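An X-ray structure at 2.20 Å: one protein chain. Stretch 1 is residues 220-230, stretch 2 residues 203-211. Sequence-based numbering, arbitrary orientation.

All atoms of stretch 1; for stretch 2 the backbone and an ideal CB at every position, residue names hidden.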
ATOM      1  N   ALA B 220      10.492  24.145 -25.803  1.00 64.81           N
ATOM      2  CA  ALA B 220       9.529  23.198 -25.247  1.00 62.45           C
ATOM      3  C   ALA B 220       8.497  23.835 -24.297  1.00 60.62           C
ATOM      4  O   ALA B 220       8.840  24.660 -23.454  1.00 59.92           O
ATOM      5  CB  ALA B 220      10.251  22.016 -24.587  1.00 62.62           C
ATOM      6  N   ASN B 221       7.231  23.444 -24.468  1.00 58.59           N
ATOM      7  CA  ASN B 221       6.138  23.803 -23.551  1.00 56.43           C
ATOM      8  C   ASN B 221       6.425  23.472 -22.079  1.00 55.31           C
ATOM      9  O   ASN B 221       6.894  22.371 -21.744  1.00 54.11           O
ATOM     10  CB  ASN B 221       4.847  23.096 -23.961  1.00 56.64           C
ATOM     11  CG  ASN B 221       4.351  23.505 -25.339  1.00 56.92           C
ATOM     12  OD1 ASN B 221       5.097  24.068 -26.157  1.00 57.43           O
ATOM     13  ND2 ASN B 221       3.082  23.217 -25.605  1.00 55.80           N
ATOM     14  N   LEU B 222       6.126  24.439 -21.214  1.00 53.96           N
ATOM     15  CA  LEU B 222       6.344  24.313 -19.777  1.00 52.41           C
ATOM     16  C   LEU B 222       5.022  23.973 -19.123  1.00 51.63           C
ATOM     17  O   LEU B 222       4.021  24.660 -19.346  1.00 51.20           O
ATOM     18  CB  LEU B 222       6.944  25.599 -19.204  1.00 52.13           C
ATOM     19  CG  LEU B 222       8.426  25.825 -19.510  1.00 52.70           C
ATOM     20  CD1 LEU B 222       8.879  27.264 -19.170  1.00 52.47           C
ATOM     21  CD2 LEU B 222       9.281  24.808 -18.777  1.00 51.47           C
ATOM     22  N   TYR B 223       5.017  22.890 -18.348  1.00 50.32           N
ATOM     23  CA  TYR B 223       3.793  22.356 -17.790  1.00 49.42           C
ATOM     24  C   TYR B 223       3.846  22.337 -16.271  1.00 49.07           C
ATOM     25  O   TYR B 223       4.923  22.228 -15.688  1.00 49.13           O
ATOM     26  CB  TYR B 223       3.549  20.935 -18.281  1.00 48.91           C
ATOM     27  CG  TYR B 223       3.363  20.775 -19.780  1.00 50.05           C
ATOM     28  CD1 TYR B 223       2.087  20.885 -20.372  1.00 49.73           C
ATOM     29  CD2 TYR B 223       4.455  20.486 -20.608  1.00 47.64           C
ATOM     30  CE1 TYR B 223       1.910  20.712 -21.748  1.00 47.63           C
ATOM     31  CE2 TYR B 223       4.291  20.320 -21.979  1.00 47.31           C
ATOM     32  CZ  TYR B 223       3.026  20.416 -22.545  1.00 49.83           C
ATOM     33  OH  TYR B 223       2.891  20.247 -23.915  1.00 49.98           O
ATOM     34  N   CYS B 224       2.677  22.447 -15.641  1.00 48.39           N
ATOM     35  CA  CYS B 224       2.545  22.190 -14.200  1.00 47.98           C
ATOM     36  C   CYS B 224       1.681  20.971 -14.048  1.00 47.54           C
ATOM     37  O   CYS B 224       0.843  20.688 -14.924  1.00 46.82           O
ATOM     38  CB  CYS B 224       1.833  23.354 -13.492  1.00 47.42           C
ATOM     39  SG  CYS B 224       2.726  24.883 -13.556  1.00 47.99           S
ATOM     40  N   LEU B 225       1.845  20.287 -12.921  1.00 46.74           N
ATOM     41  CA  LEU B 225       0.925  19.223 -12.537  1.00 47.30           C
ATOM     42  C   LEU B 225      -0.375  19.784 -11.972  1.00 47.30           C
ATOM     43  O   LEU B 225      -0.358  20.669 -11.108  1.00 47.15           O
ATOM     44  CB  LEU B 225       1.565  18.278 -11.503  1.00 46.68           C
ATOM     45  CG  LEU B 225       2.664  17.329 -11.993  1.00 47.63           C
ATOM     46  CD1 LEU B 225       3.203  16.425 -10.884  1.00 45.45           C
ATOM     47  CD2 LEU B 225       2.143  16.492 -13.150  1.00 46.73           C
ATOM     48  N   LYS B 226      -1.494  19.271 -12.476  1.00 47.56           N
ATOM     49  CA  LYS B 226      -2.764  19.394 -11.790  1.00 47.90           C
ATOM     50  C   LYS B 226      -2.655  18.658 -10.454  1.00 49.02           C
ATOM     51  O   LYS B 226      -2.037  17.594 -10.385  1.00 48.27           O
ATOM     52  CB  LYS B 226      -3.896  18.789 -12.619  1.00 47.50           C
ATOM     53  CG  LYS B 226      -4.335  19.668 -13.756  1.00 45.91           C
ATOM     54  CD  LYS B 226      -5.491  19.077 -14.499  1.00 43.16           C
ATOM     55  CE  LYS B 226      -5.547  19.678 -15.886  1.00 42.82           C
ATOM     56  NZ  LYS B 226      -6.646  19.106 -16.710  1.00 44.07           N
ATOM     57  N   PRO B 227      -3.201  19.252  -9.380  1.00 50.57           N
ATOM     58  CA  PRO B 227      -3.366  18.546  -8.093  1.00 51.56           C
ATOM     59  C   PRO B 227      -3.759  17.061  -8.266  1.00 52.52           C
ATOM     60  O   PRO B 227      -3.110  16.186  -7.672  1.00 51.85           O
ATOM     61  CB  PRO B 227      -4.502  19.310  -7.424  1.00 51.22           C
ATOM     62  CG  PRO B 227      -4.295  20.765  -7.926  1.00 52.76           C
ATOM     63  CD  PRO B 227      -3.651  20.665  -9.311  1.00 50.58           C
ATOM     64  N   ASP B 228      -4.784  16.790  -9.089  1.00 53.28           N
ATOM     65  CA  ASP B 228      -5.321  15.422  -9.245  1.00 54.30           C
ATOM     66  C   ASP B 228      -4.357  14.390  -9.869  1.00 53.75           C
ATOM     67  O   ASP B 228      -4.707  13.212  -9.977  1.00 53.62           O
ATOM     68  CB  ASP B 228      -6.713  15.418  -9.921  1.00 55.39           C
ATOM     69  CG  ASP B 228      -6.654  15.513 -11.464  1.00 59.44           C
ATOM     70  OD1 ASP B 228      -7.655  15.125 -12.120  1.00 63.32           O
ATOM     71  OD2 ASP B 228      -5.639  15.998 -12.031  1.00 62.60           O
ATOM     72  N   THR B 229      -3.151  14.831 -10.263  1.00 53.45           N
ATOM     73  CA  THR B 229      -2.058  13.926 -10.649  1.00 52.43           C
ATOM     74  C   THR B 229      -1.793  12.891  -9.554  1.00 52.15           C
ATOM     75  O   THR B 229      -1.496  11.731  -9.843  1.00 51.34           O
ATOM     76  CB  THR B 229      -0.747  14.704 -10.920  1.00 53.04           C
ATOM     77  OG1 THR B 229      -0.953  15.666 -11.962  1.00 54.46           O
ATOM     78  CG2 THR B 229       0.412  13.759 -11.336  1.00 52.57           C
ATOM     79  N   ALA B 230      -1.915  13.328  -8.298  1.00 51.60           N
ATOM     80  CA  ALA B 230      -1.559  12.531  -7.137  1.00 51.91           C
ATOM     81  C   ALA B 230      -2.364  11.235  -7.063  1.00 52.17           C
ATOM     82  O   ALA B 230      -1.832  10.186  -6.691  1.00 51.92           O
ATOM     83  CB  ALA B 230      -1.761  13.357  -5.853  1.00 51.94           C
ATOM     84  N   UNK B 203      -4.564  11.589 -20.435  1.00 60.75           N
ATOM     85  CA  UNK B 203      -4.710  11.678 -18.983  1.00 59.47           C
ATOM     86  C   UNK B 203      -5.242  13.060 -18.614  1.00 58.79           C
ATOM     87  O   UNK B 203      -6.050  13.203 -17.697  1.00 58.72           O
ATOM     88  CB  UNK B 203      -3.379  11.405 -18.280  1.00 59.47           C
ATOM     89  N   UNK B 204      -4.784  14.075 -19.337  1.00 57.46           N
ATOM     90  CA  UNK B 204      -5.305  15.403 -19.142  1.00 56.45           C
ATOM     91  C   UNK B 204      -4.946  15.912 -17.733  1.00 54.71           C
ATOM     92  O   UNK B 204      -5.800  16.436 -16.996  1.00 53.87           O
ATOM     93  CB  UNK B 204      -6.819  15.414 -19.360  1.00 56.45           C
ATOM     94  N   UNK B 205      -3.670  15.746 -17.388  1.00 52.51           N
ATOM     95  CA  UNK B 205      -3.148  15.952 -16.030  1.00 50.79           C
ATOM     96  C   UNK B 205      -2.170  17.100 -15.919  1.00 49.58           C
ATOM     97  O   UNK B 205      -1.808  17.516 -14.807  1.00 49.59           O
ATOM     98  CB  UNK B 205      -2.467  14.674 -15.537  1.00 50.79           C
ATOM     99  N   UNK B 206      -1.698  17.575 -17.063  1.00 47.88           N
ATOM    100  CA  UNK B 206      -0.739  18.656 -17.076  1.00 47.30           C
ATOM    101  C   UNK B 206      -1.437  19.942 -17.510  1.00 47.89           C
ATOM    102  O   UNK B 206      -2.338  19.916 -18.372  1.00 47.89           O
ATOM    103  CB  UNK B 206       0.437  18.330 -17.999  1.00 47.30           C
ATOM    104  N   UNK B 207      -1.041  21.056 -16.904  1.00 47.41           N
ATOM    105  CA  UNK B 207      -1.487  22.362 -17.361  1.00 47.47           C
ATOM    106  C   UNK B 207      -0.367  22.893 -18.218  1.00 47.95           C
ATOM    107  O   UNK B 207       0.760  23.004 -17.749  1.00 47.86           O
ATOM    108  CB  UNK B 207      -1.824  23.306 -16.205  1.00 47.47           C
ATOM    109  N   UNK B 208      -0.673  23.186 -19.484  1.00 49.04           N
ATOM    110  CA  UNK B 208       0.252  23.903 -20.361  1.00 50.02           C
ATOM    111  C   UNK B 208       0.255  25.345 -19.897  1.00 51.23           C
ATOM    112  O   UNK B 208      -0.794  25.981 -19.840  1.00 51.62           O
ATOM    113  CB  UNK B 208      -0.141  23.786 -21.835  1.00 50.02           C
ATOM    114  N   UNK B 209       1.431  25.839 -19.546  1.00 52.48           N
ATOM    115  CA  UNK B 209       1.602  27.200 -19.096  1.00 54.96           C
ATOM    116  C   UNK B 209       1.504  28.183 -20.283  1.00 56.66           C
ATOM    117  O   UNK B 209       1.159  29.360 -20.109  1.00 57.03           O
ATOM    118  CB  UNK B 209       2.945  27.348 -18.378  1.00 54.96           C
ATOM    119  N   UNK B 210       1.798  27.700 -21.489  1.00 57.80           N
ATOM    120  CA  UNK B 210       1.882  28.584 -22.635  1.00 59.40           C
ATOM    121  C   UNK B 210       3.281  29.142 -22.722  1.00 60.58           C
ATOM    122  O   UNK B 210       3.629  29.796 -23.704  1.00 61.20           O
ATOM    123  CB  UNK B 210       0.850  29.710 -22.546  1.00 59.40           C
ATOM    124  N   UNK B 211       4.094  28.884 -21.700  1.00 61.68           N
ATOM    125  CA  UNK B 211       5.496  29.297 -21.725  1.00 63.04           C
ATOM    126  C   UNK B 211       6.358  28.270 -22.436  1.00 64.03           C
ATOM    127  O   UNK B 211       5.949  27.122 -22.624  1.00 64.04           O
ATOM    128  CB  UNK B 211       6.014  29.519 -20.303  1.00 63.04           C
TER

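Two antiparallel strands run through these stretches.

Position 203 lies beyond the reach of stretch 1: nothing comes within 5.5 Å of its ideal CB, so stretch 1 sets no preference. It is A203.

Position 204 has positive phi (65°), which favors glycine, asparagine or aspartate. The NZ of K226 lies 4.5 Å from the ideal CB, so an acid would add charge complementarity. The residue is D204. K226 NZ donates to D204 O at 2.8 Å and forms a salt bridge with D204 OD2 at 3.6 Å; a water accepts from K226 NZ and donates to D204 OD1 and to the carbonyl O of 206.

At 205 the CB points sideways, 4.0 Å from T229 OG1 and 4.9 Å from D228 OD2. Polar or aliphatic groups could fit. The residue is L205; the end of its side chain comes nearer to stretch 1, with CD2 3.2 Å from D228 OD2, while its carbonyl O accepts from K226 N at 2.9 Å.

Position 206 pairs with L225, its side chain on the same face as those of Y223 and L225. With Y223 CD1 3.9 Å from the ideal CB and L225 CD2 5.5 Å away, an apolar residue suits it. L206 places CD1 over one face of the tyrosine ring and CD2 3.3 Å from L225 CD2.

Position 207 is on the other face, with C224. The N of 207 donates to C224 O at 2.8 Å, and C224 N donates to the O of 207 at 2.9 Å. A beta-branched residue suits the extended backbone, and a long one can reach the lysine's aliphatic part. I207 does so, CD1 lying 3.7 Å from K226 CG.

Position 208 returns to the tyrosine face, its ideal CB 3.7 Å from Y223 CE1 and 5.0 Å from N221 ND2. A small apolar residue could pack beside Y223, whereas an acceptor could approach the amide. D208 has OD2 3.0 Å from N221 ND2, and its OD1 accepts from the backbone N of 210 at 2.9 Å, bracing the turn.

At 209 CB points toward stretch 1, tightly, 3.1 Å from L222 O, which favors a compact residue. T209 fits; T209 N donates to L222 O at 2.9 Å.

The chain turns at 210, where phi is 87° and a CB would jam against the preceding carbonyl O. Glycine is called for: G210.

At 211 the ideal CB lies 3.8 Å from L222 CD1, inviting an aliphatic residue. L211 packs its CB there, and L222 N donates to L211 O at 3.0 Å.

Stretch 2, residues 203-211: ADLLIDTGL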
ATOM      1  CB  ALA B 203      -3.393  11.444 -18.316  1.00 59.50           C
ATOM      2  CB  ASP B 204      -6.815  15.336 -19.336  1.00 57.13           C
ATOM      3  CG  ASP B 204      -7.421  16.672 -19.507  1.00 58.91           C
ATOM      4  OD1 ASP B 204      -6.838  17.481 -20.265  1.00 60.07           O
ATOM      5  OD2 ASP B 204      -8.464  16.911 -18.863  1.00 63.07           O
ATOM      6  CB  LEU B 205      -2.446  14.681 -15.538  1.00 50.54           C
ATOM      7  CG  LEU B 205      -3.360  13.516 -15.176  1.00 50.61           C
ATOM      8  CD1 LEU B 205      -2.520  12.253 -14.982  1.00 50.50           C
ATOM      9  CD2 LEU B 205      -4.173  13.851 -13.914  1.00 49.84           C
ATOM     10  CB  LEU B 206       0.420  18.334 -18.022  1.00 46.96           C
ATOM     11  CG  LEU B 206       1.323  17.145 -17.681  1.00 46.16           C
ATOM     12  CD1 LEU B 206       2.469  17.051 -18.700  1.00 43.51           C
ATOM     13  CD2 LEU B 206       1.879  17.334 -16.284  1.00 44.05           C
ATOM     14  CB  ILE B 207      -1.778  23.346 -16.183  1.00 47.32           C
ATOM     15  CG1 ILE B 207      -3.033  22.897 -15.417  1.00 46.59           C
ATOM     16  CG2 ILE B 207      -1.931  24.793 -16.704  1.00 47.32           C
ATOM     17  CD1 ILE B 207      -2.961  23.062 -13.909  1.00 46.02           C
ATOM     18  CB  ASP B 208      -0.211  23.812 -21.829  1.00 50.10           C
ATOM     19  CG  ASP B 208       0.852  24.245 -22.828  1.00 48.93           C
ATOM     20  OD1 ASP B 208       1.858  24.919 -22.469  1.00 49.33           O
ATOM     21  OD2 ASP B 208       0.666  23.892 -24.013  1.00 50.37           O
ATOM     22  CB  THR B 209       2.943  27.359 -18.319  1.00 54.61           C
ATOM     23  OG1 THR B 209       2.891  26.597 -17.086  1.00 56.11           O
ATOM     24  CG2 THR B 209       3.173  28.783 -17.955  1.00 57.07           C
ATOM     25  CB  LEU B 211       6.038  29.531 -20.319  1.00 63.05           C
ATOM     26  CG  LEU B 211       5.272  30.399 -19.323  1.00 63.51           C
ATOM     27  CD1 LEU B 211       6.179  30.616 -18.119  1.00 64.39           C
ATOM     28  CD2 LEU B 211       4.800  31.729 -19.923  1.00 63.34           C
TER
HETATM   29  O   HOH W   1      -4.920  19.306 -19.089  1.00 44.29           O
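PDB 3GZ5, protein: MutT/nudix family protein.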